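Local coordinates for hypothetical protein (PDB 4QRK), which is of unknown function but is a right-handed beta-helix protein of the DUF2154 family, putatively involved in cell adhesion, at residues A[107-111]-A[112-116]. Residues are numbered along the deposited sequence; the frame is centred on the assembly and turned at random.
Sequences LSLGT and GEFKA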
loop_
_atom_site.group_PDB
_atom_site.type_symbol
_atom_site.label_atom_id
_atom_site.label_comp_id
_atom_site.label_asym_id
_atom_site.label_seq_id
_atom_site.Cartn_x
_atom_site.Cartn_y
_atom_site.Cartn_z
ATOM N N LEU A 107 -2.434 5.601 0.640
ATOM C CA LEU A 107 -3.671 4.826 0.696
ATOM C C LEU A 107 -4.471 5.093 1.966
ATOM O O LEU A 107 -3.959 4.942 3.066
ATOM C CB LEU A 107 -3.343 3.342 0.663
ATOM C CG LEU A 107 -2.276 2.948 -0.345
ATOM C CD1 LEU A 107 -1.952 1.503 -0.241
ATOM C CD2 LEU A 107 -2.813 3.210 -1.701
ATOM N N SER A 108 -5.732 5.437 1.791
ATOM C CA SER A 108 -6.686 5.480 2.877
ATOM C C SER A 108 -7.758 4.443 2.575
ATOM O O SER A 108 -8.546 4.608 1.636
ATOM C CB SER A 108 -7.304 6.874 2.968
ATOM O OG SER A 108 -8.209 6.935 4.041
ATOM N N LEU A 109 -7.761 3.391 3.378
ATOM C CA LEU A 109 -8.635 2.245 3.217
ATOM C C LEU A 109 -9.572 2.117 4.421
ATOM O O LEU A 109 -9.104 1.970 5.547
ATOM C CB LEU A 109 -7.747 1.009 3.112
ATOM C CG LEU A 109 -6.485 1.202 2.264
ATOM C CD1 LEU A 109 -5.590 -0.015 2.373
ATOM C CD2 LEU A 109 -6.847 1.476 0.827
ATOM N N GLY A 110 -10.875 2.157 4.196
ATOM C CA GLY A 110 -11.842 2.114 5.295
ATOM C C GLY A 110 -11.933 0.719 5.888
ATOM O O GLY A 110 -11.522 0.468 7.011
ATOM N N THR A 111 -12.400 -0.212 5.084
ATOM C CA THR A 111 -12.618 -1.582 5.521
ATOM C C THR A 111 -12.361 -2.545 4.382
ATOM O O THR A 111 -12.889 -2.352 3.292
ATOM C CB THR A 111 -14.105 -1.781 5.930
ATOM O OG1 THR A 111 -14.491 -0.746 6.841
ATOM C CG2 THR A 111 -14.298 -3.128 6.625
ATOM N N GLY A 112 -11.649 -3.631 4.634
ATOM C CA GLY A 112 -11.419 -4.613 3.592
ATOM C C GLY A 112 -10.024 -5.185 3.601
ATOM O O GLY A 112 -9.359 -5.162 4.623
ATOM N N GLU A 113 -9.584 -5.689 2.455
ATOM C CA GLU A 113 -8.297 -6.352 2.356
ATOM C C GLU A 113 -7.428 -5.697 1.323
ATOM O O GLU A 113 -7.823 -5.502 0.152
ATOM C CB GLU A 113 -8.492 -7.814 2.024
ATOM C CG GLU A 113 -9.294 -8.588 3.085
ATOM C CD GLU A 113 -9.602 -10.006 2.644
ATOM O OE1 GLU A 113 -9.345 -10.328 1.461
ATOM O OE2 GLU A 113 -10.104 -10.798 3.470
ATOM N N PHE A 114 -6.254 -5.293 1.773
ATOM C CA PHE A 114 -5.289 -4.632 0.898
ATOM C C PHE A 114 -4.081 -5.555 0.712
ATOM O O PHE A 114 -3.440 -5.974 1.687
ATOM C CB PHE A 114 -4.848 -3.318 1.509
ATOM C CG PHE A 114 -3.718 -2.636 0.757
ATOM C CD1 PHE A 114 -3.750 -2.513 -0.620
ATOM C CD2 PHE A 114 -2.629 -2.121 1.435
ATOM C CE1 PHE A 114 -2.709 -1.905 -1.315
ATOM C CE2 PHE A 114 -1.588 -1.504 0.750
ATOM C CZ PHE A 114 -1.621 -1.406 -0.621
ATOM N N LYS A 115 -3.784 -5.863 -0.534
ATOM C CA LYS A 115 -2.650 -6.712 -0.887
ATOM C C LYS A 115 -1.835 -6.019 -1.951
ATOM O O LYS A 115 -2.364 -5.529 -2.967
ATOM C CB LYS A 115 -3.134 -8.060 -1.416
ATOM C CG LYS A 115 -3.918 -8.918 -0.445
ATOM C CD LYS A 115 -4.082 -10.316 -1.066
ATOM C CE LYS A 115 -5.183 -11.166 -0.455
ATOM N NZ LYS A 115 -5.465 -10.859 0.973
ATOM N N ALA A 116 -0.534 -5.940 -1.719
ATOM C CA ALA A 116 0.333 -5.268 -2.676
ATOM C C ALA A 116 1.718 -5.881 -2.779
ATOM O O ALA A 116 2.397 -6.132 -1.772
ATOM C CB ALA A 116 0.471 -3.745 -2.367
#
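Leu107, Leu109 and Phe114 meet across a corner at Thr111 and Gly112, where the chain leaves strand 103-110 and enters strand 113-117 on another sheet. Gly112 takes the turn with phi 140° and psi -156°, a conformation readily open to glycine because it has no side chain. No hydrogen bond links 107-111 to 112-116. Apolar side chains make the contact. Both leucines point toward the second strand and cross the Phe114 side chain at about a right angle. Both are modelled in two conformers. In the conformer described, Leu109 reaches the root of the aromatic side chain obliquely: its CD1 lies 3.5 Å from Phe114 CB and 3.6 Å from Phe114 CG. The Leu107 conformer described puts CD1 implausibly close to the far end of the ring, and this detail is doubtful. Phe114 holds CG anti to its backbone nitrogen (chi1 173°), which carries the ring across to the leucines. Glu113 and Lys115 leave the other side of their strand, where Lys115 NZ and Glu113 OE1 form a long salt bridge at 3.9 Å. The corner joins two faces of the right-handed beta-helix, and the three side chains pack in the interior between them. Strand 103-110 lies between strands 24-32 and 123-130, and strand 113-117 between 35-42 and 134-138. Phe114 also touches Leu36, Ile38, Val128, Met130, Val135 and Leu137 of strands 35-42, 123-130 and 134-138.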